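Local coordinates for putative ABC transporter, ATP-binding protein ComA (Streptococcus mutans, PDB 3K8U) that is probably a transporter of the ATP-binding cassette type, represented by a C39-family peptidase domain with a papain-like fold of clan CA, at residues Y6-P10 and A23-H28; Q95-V99 and I110-D114. The contacts are given in a common frame with arbitrary orientation. Residue numbers count along the deposited sequence, not the author numbering.

Both contacts lie within the C39-family peptidase range, their centres about 11 Å apart. Interaction 1 is partly buried. It holds the extended chain 6-10 against the last turns of helix 17-28, with lysines at its outer end. Interaction 2 is wholly buried and joins strands 93-104 and 107-112 of the central antiparallel sheet. Its bonds are a strand pair and a His-Asp side-chain bond. Interaction 1 instead relies on side-chain groups binding backbone. A water bridges each contact, between two backbone carbonyls in interaction 1 and between two side chains in interaction 2. The two meet directly: Leu-8 packs on Gly-111 and Asp-112, Pro-10 on Pro-113, and Ser-24 on Val-99.

Interaction 1: residues Y6-P10 and A23-H28; sequences YKLVP and ASVAKH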
# COMPACT_ATOMS: atom_id res chain seq x y z
N TYR A 6 -2.87 -13.16 -4.23
CA TYR A 6 -2.61 -11.76 -3.91
C TYR A 6 -2.81 -10.84 -5.10
O TYR A 6 -2.03 -10.86 -6.06
CB TYR A 6 -1.20 -11.63 -3.33
CG TYR A 6 -0.96 -12.60 -2.19
CD1 TYR A 6 0.03 -13.57 -2.28
CD2 TYR A 6 -1.76 -12.58 -1.05
CE1 TYR A 6 0.21 -14.51 -1.27
CE2 TYR A 6 -1.59 -13.51 -0.03
CZ TYR A 6 -0.60 -14.47 -0.15
OH TYR A 6 -0.44 -15.40 0.86
N LYS A 7 -3.87 -10.04 -5.03
CA LYS A 7 -4.20 -9.11 -6.11
C LYS A 7 -3.44 -7.80 -6.01
O LYS A 7 -3.41 -7.15 -4.96
CB LYS A 7 -5.71 -8.89 -6.16
CG LYS A 7 -6.48 -10.12 -6.62
CD LYS A 7 -7.99 -9.96 -6.51
CE LYS A 7 -8.45 -10.02 -5.06
NZ LYS A 7 -9.94 -10.01 -4.95
N LEU A 8 -2.80 -7.43 -7.11
CA LEU A 8 -2.03 -6.20 -7.17
C LEU A 8 -2.25 -5.48 -8.49
O LEU A 8 -2.11 -6.07 -9.56
CB LEU A 8 -0.54 -6.47 -7.01
CG LEU A 8 0.38 -5.27 -7.26
CD1 LEU A 8 0.38 -4.33 -6.07
CD2 LEU A 8 1.77 -5.74 -7.54
N VAL A 9 -2.62 -4.21 -8.40
CA VAL A 9 -2.82 -3.38 -9.57
C VAL A 9 -1.51 -2.60 -9.70
O VAL A 9 -1.18 -1.77 -8.85
CB VAL A 9 -4.00 -2.40 -9.40
CG1 VAL A 9 -4.13 -1.50 -10.62
CG2 VAL A 9 -5.30 -3.17 -9.17
N PRO A 10 -0.71 -2.91 -10.73
CA PRO A 10 0.57 -2.23 -10.94
C PRO A 10 0.42 -0.82 -11.51
O PRO A 10 -0.61 -0.48 -12.08
CB PRO A 10 1.30 -3.15 -11.91
CG PRO A 10 0.19 -3.69 -12.75
CD PRO A 10 -0.91 -3.97 -11.74
N ALA A 23 -5.99 0.92 -5.33
CA ALA A 23 -6.76 0.08 -6.25
C ALA A 23 -6.59 -1.39 -5.89
O ALA A 23 -7.54 -2.18 -5.96
CB ALA A 23 -6.32 0.33 -7.70
N SER A 24 -5.37 -1.76 -5.48
CA SER A 24 -5.06 -3.13 -5.10
C SER A 24 -5.89 -3.60 -3.91
O SER A 24 -6.51 -4.67 -3.95
CB SER A 24 -3.57 -3.28 -4.79
OG SER A 24 -2.77 -2.94 -5.91
N VAL A 25 -5.90 -2.80 -2.85
CA VAL A 25 -6.65 -3.13 -1.64
C VAL A 25 -8.15 -3.16 -1.94
O VAL A 25 -8.85 -4.09 -1.54
CB VAL A 25 -6.36 -2.13 -0.50
CG1 VAL A 25 -7.28 -2.39 0.69
CG2 VAL A 25 -4.90 -2.27 -0.06
N ALA A 26 -8.62 -2.16 -2.68
CA ALA A 26 -10.03 -2.09 -3.04
C ALA A 26 -10.46 -3.35 -3.80
O ALA A 26 -11.55 -3.88 -3.58
CB ALA A 26 -10.31 -0.84 -3.88
N LYS A 27 -9.58 -3.83 -4.68
CA LYS A 27 -9.84 -5.03 -5.47
C LYS A 27 -9.98 -6.27 -4.58
O LYS A 27 -10.74 -7.18 -4.90
CB LYS A 27 -8.74 -5.23 -6.52
CG LYS A 27 -9.09 -6.24 -7.60
CD LYS A 27 -8.08 -6.22 -8.73
CE LYS A 27 -8.52 -7.14 -9.86
NZ LYS A 27 -7.60 -7.10 -11.04
N HIS A 28 -9.23 -6.29 -3.48
CA HIS A 28 -9.30 -7.40 -2.54
C HIS A 28 -10.71 -7.49 -1.96
O HIS A 28 -11.24 -8.58 -1.75
CB HIS A 28 -8.28 -7.22 -1.41
CG HIS A 28 -8.43 -8.21 -0.29
ND1 HIS A 28 -9.07 -7.91 0.89
CD2 HIS A 28 -8.03 -9.50 -0.19
CE1 HIS A 28 -9.06 -8.98 1.67
NE2 HIS A 28 -8.44 -9.95 1.04
O HOH W 1 -4.96 -6.61 -2.92
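Lys-7 lays its aliphatic chain over that of Lys-27, with Lys-7 CD 4.0 Å from Lys-27 CG. Its chi3 bend (m) brings the amine to the helix backbone. There Lys-7 NZ donates to Lys-27 O at 2.9 Å. It also lies 3.6 Å from His-28 CA.

The partner is the end of helix 17-28. Residues 6-10 are extended and run antiparallel to it, so Lys-7 meets the last turn and Val-9 the turn before. The CA-to-CB bonds of Lys-7 and Val-9 point toward the helix, and that of Leu-8 points away. Val-9 CG2 packs on Ala-23 CB at 3.9 Å and lies 4.2 Å from Lys-27 CD.

Ser-24 is the polar centre. Val-9 N donates to Ser-24 OG at 2.8 Å, nearly straight at 170°. The same hydroxyl is hydrogen-bonded to Ala-20 O, one helical turn back. One water donates to both Lys-7 O (2.6 Å) and Ser-24 O (2.7 Å), bridging the two backbones. Lys-7 O is also bonded to Tyr-101 OH on strand 93-104. Leu-8 packs against Tyr-101, and Ser-24 against Val-99 of that strand. The contact therefore ties the chain that leads into the helix back onto the same helix, beside the central sheet.

An extended chain and a helix cannot pair as strands do. Here a serine hydroxyl, a lysine amine and a water supply the links instead. The lysine charge lies at the carbonyl end of the helix, where a positive group is electrostatically favourable.

Interaction 2: residues Q95-V99 and I110-D114; sequences QHYYV and IGDPD
Strands 93-104 and 107-112 form an antiparallel hairpin. The axes of their short segments 96-99 and 110-112 approach to 4.5 Å, with N-to-C directions 140° apart. The chain turns a corner at Gln-95 and then extends.

His-96 is t (chi1 -160°, chi2 80°), which brings its ring to Asp-112. His-96 NE2 donates to Asp-112 OD1 at 2.7 Å and 161°, near the ring plane. Asp-112 is also t. Its OD1 accepts from Asp-114 N at 3.0 Å, an Asx turn as the strand ends.

Tyr-97 (m) leads its ring away to stack on His-87, and its hydroxyl bonds Thr-49 O. Tyr-97 O lies 3.3 Å from Pro-113 CD. Tyr-98 (m, chi2 -21°) receives Ile-110 CD1 over its ring face, a CH-pi contact 3.9 Å from the centroid. A water donates to Tyr-98 OH and Asp-112 OD2, both at 2.8 Å. Glu-130 also bonds that hydroxyl.

Val-99 and Gly-111 are a hydrogen-bonded pair, CA to CA 4.7 Å. Val-99 N donates to Gly-111 O at 2.9 Å, and Gly-111 N to Val-99 O at 2.7 Å.

His-96 and Pro-113 touch Cys-17 at the start of helix 17-28, consistent with the Cys-His-Asp/Asn layout of papain-like peptidases. Strand 84-90 flanks 93-104 on one side, and 120-123 pairs with 107-112 on the other.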
# COMPACT_ATOMS: atom_id res chain seq x y z
N GLN A 95 7.68 9.01 -2.06
CA GLN A 95 6.25 8.72 -2.06
C GLN A 95 5.94 7.36 -2.71
O GLN A 95 5.11 7.26 -3.61
CB GLN A 95 5.47 9.83 -2.77
CG GLN A 95 5.55 11.20 -2.08
CD GLN A 95 4.77 11.27 -0.78
OE1 GLN A 95 4.47 10.25 -0.15
NE2 GLN A 95 4.43 12.48 -0.36
N HIS A 96 6.62 6.33 -2.24
CA HIS A 96 6.39 4.98 -2.75
C HIS A 96 5.68 4.19 -1.66
O HIS A 96 5.91 4.42 -0.47
CB HIS A 96 7.71 4.30 -3.13
CG HIS A 96 7.53 3.16 -4.08
ND1 HIS A 96 7.36 3.34 -5.44
CD2 HIS A 96 7.44 1.82 -3.87
CE1 HIS A 96 7.18 2.17 -6.02
NE2 HIS A 96 7.23 1.23 -5.09
N TYR A 97 4.81 3.26 -2.06
CA TYR A 97 4.07 2.45 -1.11
C TYR A 97 4.01 1.01 -1.57
O TYR A 97 4.15 0.73 -2.76
CB TYR A 97 2.62 2.95 -0.98
CG TYR A 97 2.47 4.39 -0.55
CD1 TYR A 97 2.27 4.72 0.78
CD2 TYR A 97 2.54 5.43 -1.49
CE1 TYR A 97 2.15 6.05 1.18
CE2 TYR A 97 2.43 6.75 -1.10
CZ TYR A 97 2.23 7.06 0.23
OH TYR A 97 2.13 8.38 0.62
N TYR A 98 3.78 0.10 -0.63
CA TYR A 98 3.62 -1.32 -0.92
C TYR A 98 2.31 -1.75 -0.29
O TYR A 98 1.78 -1.09 0.60
CB TYR A 98 4.66 -2.19 -0.21
CG TYR A 98 6.11 -2.10 -0.62
CD1 TYR A 98 6.48 -1.62 -1.87
CD2 TYR A 98 7.11 -2.55 0.24
CE1 TYR A 98 7.83 -1.58 -2.25
CE2 TYR A 98 8.44 -2.51 -0.12
CZ TYR A 98 8.80 -2.03 -1.36
OH TYR A 98 10.13 -2.01 -1.70
N VAL A 99 1.81 -2.88 -0.76
CA VAL A 99 0.64 -3.50 -0.17
C VAL A 99 1.30 -4.65 0.60
O VAL A 99 2.28 -5.22 0.13
CB VAL A 99 -0.31 -4.10 -1.22
CG1 VAL A 99 -1.43 -4.87 -0.52
CG2 VAL A 99 -0.90 -3.00 -2.10
N ILE A 110 4.86 -8.93 -0.09
CA ILE A 110 4.46 -7.57 -0.42
C ILE A 110 4.07 -7.38 -1.88
O ILE A 110 4.41 -8.19 -2.74
CB ILE A 110 5.56 -6.54 -0.04
CG1 ILE A 110 6.85 -6.81 -0.82
CG2 ILE A 110 5.84 -6.59 1.47
CD1 ILE A 110 7.10 -5.85 -1.97
N GLY A 111 3.33 -6.30 -2.14
CA GLY A 111 2.91 -5.97 -3.48
C GLY A 111 3.45 -4.61 -3.82
O GLY A 111 3.06 -3.60 -3.23
N ASP A 112 4.43 -4.58 -4.72
CA ASP A 112 5.05 -3.33 -5.14
C ASP A 112 4.49 -2.98 -6.52
O ASP A 112 4.73 -3.70 -7.49
CB ASP A 112 6.58 -3.52 -5.21
CG ASP A 112 7.32 -2.26 -5.64
OD1 ASP A 112 6.68 -1.25 -5.98
OD2 ASP A 112 8.56 -2.29 -5.66
N PRO A 113 3.76 -1.85 -6.63
CA PRO A 113 3.17 -1.40 -7.90
C PRO A 113 4.17 -1.30 -9.06
O PRO A 113 3.77 -1.31 -10.22
CB PRO A 113 2.58 -0.04 -7.53
CG PRO A 113 2.16 -0.25 -6.10
CD PRO A 113 3.37 -0.95 -5.53
N ASP A 114 5.46 -1.17 -8.74
CA ASP A 114 6.52 -1.12 -9.75
C ASP A 114 6.28 -2.38 -10.60
O ASP A 114 6.34 -3.50 -10.08
CB ASP A 114 7.89 -1.20 -9.04
CG ASP A 114 9.08 -1.23 -9.99
OD1 ASP A 114 8.96 -1.68 -11.15
OD2 ASP A 114 10.17 -0.85 -9.55
O HOH W 2 10.48 -3.45 -4.03